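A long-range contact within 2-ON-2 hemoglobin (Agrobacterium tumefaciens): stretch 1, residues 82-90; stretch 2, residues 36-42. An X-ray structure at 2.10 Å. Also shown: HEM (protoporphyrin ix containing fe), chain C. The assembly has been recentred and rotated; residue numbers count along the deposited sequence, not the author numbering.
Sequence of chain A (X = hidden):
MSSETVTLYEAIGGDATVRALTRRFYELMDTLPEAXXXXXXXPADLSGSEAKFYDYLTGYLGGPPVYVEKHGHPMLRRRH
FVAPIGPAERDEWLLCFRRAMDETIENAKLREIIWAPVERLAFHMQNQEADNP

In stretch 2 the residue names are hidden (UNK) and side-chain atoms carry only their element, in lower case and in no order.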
# COMPACT_ATOMS: atom_id res chain seq x y z
N VAL A 82 12.25 -3.73 -11.10
CA VAL A 82 11.87 -3.64 -12.54
C VAL A 82 11.34 -2.26 -12.94
O VAL A 82 11.27 -1.93 -14.13
CB VAL A 82 10.81 -4.73 -12.93
CG1 VAL A 82 11.37 -6.11 -12.65
CG2 VAL A 82 9.47 -4.50 -12.16
N ALA A 83 10.98 -1.44 -11.95
CA ALA A 83 10.53 -0.08 -12.21
C ALA A 83 11.65 0.87 -11.83
O ALA A 83 12.41 0.57 -10.92
CB ALA A 83 9.26 0.24 -11.43
N PRO A 84 11.79 1.98 -12.55
CA PRO A 84 12.75 3.01 -12.16
C PRO A 84 12.13 3.96 -11.11
O PRO A 84 11.28 4.81 -11.42
CB PRO A 84 13.04 3.71 -13.46
CG PRO A 84 11.76 3.61 -14.24
CD PRO A 84 11.11 2.33 -13.82
N ILE A 85 12.55 3.76 -9.87
CA ILE A 85 11.99 4.47 -8.75
C ILE A 85 13.02 5.42 -8.15
O ILE A 85 13.93 5.00 -7.42
CB ILE A 85 11.44 3.50 -7.64
CG1 ILE A 85 10.40 2.54 -8.23
CG2 ILE A 85 10.81 4.34 -6.49
CD1 ILE A 85 10.01 1.33 -7.35
N GLY A 86 12.87 6.70 -8.48
CA GLY A 86 13.67 7.76 -7.87
C GLY A 86 12.89 8.47 -6.76
O GLY A 86 11.77 8.05 -6.44
N PRO A 87 13.44 9.57 -6.22
CA PRO A 87 12.80 10.30 -5.10
C PRO A 87 11.37 10.70 -5.46
O PRO A 87 10.49 10.63 -4.62
CB PRO A 87 13.67 11.55 -4.95
CG PRO A 87 15.01 11.19 -5.57
CD PRO A 87 14.71 10.20 -6.66
N ALA A 88 11.13 11.08 -6.71
CA ALA A 88 9.81 11.55 -7.15
C ALA A 88 8.75 10.45 -7.13
O ALA A 88 7.64 10.65 -6.61
CB ALA A 88 9.89 12.22 -8.56
N GLU A 89 9.09 9.27 -7.67
CA GLU A 89 8.16 8.15 -7.71
C GLU A 89 7.87 7.78 -6.28
O GLU A 89 6.72 7.54 -5.92
CB GLU A 89 8.72 6.94 -8.50
CG GLU A 89 8.79 7.19 -10.01
CD GLU A 89 9.89 8.20 -10.42
OE1 GLU A 89 10.90 8.27 -9.71
OE2 GLU A 89 9.74 8.92 -11.43
N ARG A 90 8.93 7.78 -5.47
CA ARG A 90 8.83 7.46 -4.05
C ARG A 90 7.91 8.41 -3.27
O ARG A 90 7.02 7.93 -2.57
CB ARG A 90 10.22 7.41 -3.42
CG ARG A 90 10.25 7.30 -1.87
CD ARG A 90 11.60 7.89 -1.36
NE ARG A 90 11.58 9.37 -1.29
CZ ARG A 90 12.66 10.15 -1.36
NH1 ARG A 90 13.86 9.62 -1.52
NH2 ARG A 90 12.53 11.47 -1.25
N UNK A 36 1.81 12.11 -10.98
CA UNK A 36 2.08 11.72 -12.37
C UNK A 36 3.34 10.85 -12.60
O UNK A 36 3.33 9.89 -13.40
c UNK A 36 2.10 12.97 -13.27
N UNK A 37 4.43 11.19 -11.90
CA UNK A 37 5.64 10.34 -11.97
C UNK A 37 5.39 8.92 -11.48
O UNK A 37 5.77 7.96 -12.17
c UNK A 37 6.84 13.08 -12.58
n UNK A 37 6.01 13.66 -11.51
c UNK A 37 5.24 14.74 -11.65
n UNK A 37 5.16 15.35 -12.82
c UNK A 37 6.83 10.97 -11.22
c UNK A 37 7.67 11.93 -12.09
n UNK A 37 4.55 15.20 -10.62
N UNK A 38 4.77 8.77 -10.30
CA UNK A 38 4.45 7.45 -9.76
C UNK A 38 3.46 6.72 -10.69
O UNK A 38 3.59 5.53 -10.95
c UNK A 38 3.87 7.55 -8.34
s UNK A 38 3.39 5.98 -7.59
N UNK A 39 2.50 7.47 -11.23
CA UNK A 39 1.55 6.90 -12.18
C UNK A 39 2.24 6.38 -13.48
O UNK A 39 1.87 5.35 -14.01
n UNK A 39 -2.30 5.51 -13.68
c UNK A 39 -2.12 4.45 -14.47
n UNK A 39 -3.13 3.97 -15.17
c UNK A 39 -1.28 6.12 -12.83
n UNK A 39 -0.94 3.85 -14.54
c UNK A 39 0.45 7.93 -12.51
c UNK A 39 -0.65 7.39 -13.43
N UNK A 40 3.23 7.12 -13.95
CA UNK A 40 3.92 6.82 -15.21
C UNK A 40 4.58 5.45 -15.26
O UNK A 40 4.66 4.85 -16.32
c UNK A 40 4.95 7.94 -15.56
N UNK A 41 5.01 4.93 -14.11
CA UNK A 41 5.75 3.68 -14.05
C UNK A 41 4.85 2.48 -13.76
O UNK A 41 5.29 1.35 -13.84
c UNK A 41 6.94 3.73 -13.02
c UNK A 41 6.45 3.98 -11.58
c UNK A 41 7.98 4.82 -13.44
c UNK A 41 7.38 3.47 -10.48
N UNK A 42 3.60 2.74 -13.43
CA UNK A 42 2.64 1.68 -13.19
C UNK A 42 2.04 1.27 -14.54
O UNK A 42 2.09 2.06 -15.51
n UNK A 42 2.12 1.13 -8.71
c UNK A 42 2.81 2.26 -8.80
c UNK A 42 1.53 2.14 -12.19
n UNK A 42 2.68 2.74 -10.02
c UNK A 42 1.54 0.87 -9.93
c UNK A 42 1.87 1.89 -10.76
CHA HEM C . 4.14 -3.46 -7.18
CHB HEM C . 5.72 1.20 -7.38
CHC HEM C . 6.40 1.04 -2.54
CHD HEM C . 3.78 -3.02 -2.32
C1A HEM C . 4.57 -2.22 -7.65
C2A HEM C . 4.75 -1.85 -9.04
C3A HEM C . 5.19 -0.59 -9.10
C4A HEM C . 5.30 -0.08 -7.74
CMA HEM C . 5.54 0.27 -10.36
CAA HEM C . 4.47 -2.82 -10.22
CBA HEM C . 2.93 -2.86 -10.42
CGA HEM C . 2.39 -4.15 -11.03
O1A HEM C . 3.10 -5.20 -11.15
O2A HEM C . 1.20 -4.15 -11.41
C1B HEM C . 6.08 1.58 -6.09
C2B HEM C . 6.70 2.82 -5.65
C3B HEM C . 6.88 2.75 -4.31
C4B HEM C . 6.38 1.47 -3.86
CMB HEM C . 7.08 4.03 -6.53
CAB HEM C . 7.50 3.80 -3.35
CBB HEM C . 8.82 4.00 -3.32
C1C HEM C . 5.72 -0.04 -2.05
C2C HEM C . 5.54 -0.35 -0.65
C3C HEM C . 4.81 -1.47 -0.57
C4C HEM C . 4.51 -1.90 -1.93
CMC HEM C . 6.14 0.52 0.47
CAC HEM C . 4.37 -2.20 0.73
CBC HEM C . 3.69 -1.53 1.69
C1D HEM C . 3.70 -3.59 -3.58
C2D HEM C . 3.20 -4.92 -3.90
C3D HEM C . 3.32 -5.05 -5.41
C4D HEM C . 3.87 -3.80 -5.86
CMD HEM C . 2.66 -5.98 -2.90
CAD HEM C . 2.93 -6.27 -6.28
CBD HEM C . 4.22 -7.10 -6.33
CGD HEM C . 4.10 -8.26 -7.30
O1D HEM C . 4.28 -8.06 -8.53
O2D HEM C . 3.83 -9.37 -6.82
NA HEM C . 4.91 -1.12 -6.88
NB HEM C . 5.89 0.79 -4.97
NC HEM C . 5.09 -1.00 -2.80
ND HEM C . 4.07 -2.97 -4.76
FE HEM C . 5.01 -1.11 -4.84
O HOH W 1 8.07 8.31 -13.62
O HOH W 2 3.23 -0.36 -4.73

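Position 36 carries a single side-chain carbon. No branch, ring or heteroatom follows it. It lies 8.8 Å from stretch 1 at its nearest approach, counted from its CB to Glu 89 OE2, so it takes no part in the contact. One carbon means Ala 36.

Position 37 has seven side-chain atoms, four carbons and three nitrogens. Three carbons run in a chain to a nitrogen, then to a carbon that carries two more nitrogens. The CA-to-CB bond points toward stretch 1, but the end of the side chain leads away. The contact is therefore made by the aliphatic part: CB is 3.6 Å from Glu 89 OE2, and the next carbon is 4.2 Å from Ala 88 CB. The end group is a guanidinium, and the residue is Arg 37. The guanidinium forms no salt bridge with Glu 89. Water 1 joins the backbone of Arg 37 to the Glu 89 carboxylate, with its O 2.7 Å from Arg 37 O and 2.8 Å from Glu 89 OE2, donating to both.

Position 38 has one carbon followed by one sulfur, with nothing beyond. Its CB packs 3.7 Å from Glu 89 O. The backbones come close here, with its CA 4.3 Å from Glu 89 CA, and the residue is buried. It is Cys 38, in the t rotamer.

Position 39 again shows four carbons and three nitrogens, ending in a carbon with two nitrogens. The side chain does not reach stretch 1, and it touches a crystal neighbour. It is Arg 39.

Position 40 has one side-chain carbon and makes no contact with stretch 1. It is Ala 40. Its N donates to Ala 36 O at 2.8 Å, a bond from residue i+4 back to residue i.

Position 41 has four carbons, forked at the first, with one arm two carbons long. The end of the long arm lies 3.9 Å from Ala 83 CB, 3.9 Å from Ile 85 CG1 and 4.0 Å from Glu 89 CG. The single carbon of the short arm is 4.0 Å from Pro 84 CD and 3.9 Å from Pro 84 O. This is Ile 41. Its chi1 is p and its chi2 t.

Position 42 has one carbon and a five-membered ring of three carbons and two nitrogens. The ring does not touch stretch 1. It is His 42. Its ND1 donates to Cys 38 O at 3.1 Å, and CE1 is 3.4 Å from HEM CHB. One ring face is covered by HEM C3A.

The contact works by packing, with no direct hydrogen bond between the stretches. Ile 41 fills an apolar site formed by Ala 83, Pro 84, Ile 85 and the aliphatic part of Glu 89. Within its own stretch, Glu 89 OE1 accepts from Gly 86 N at 2.8 Å, while OE2 accepts from water 1. Heme borders the contact: its CMA lies 3.9 Å from Ala 83 CB and 3.7 Å from Ile 41 O.

Stretch 2 36-42: ARCRAIH
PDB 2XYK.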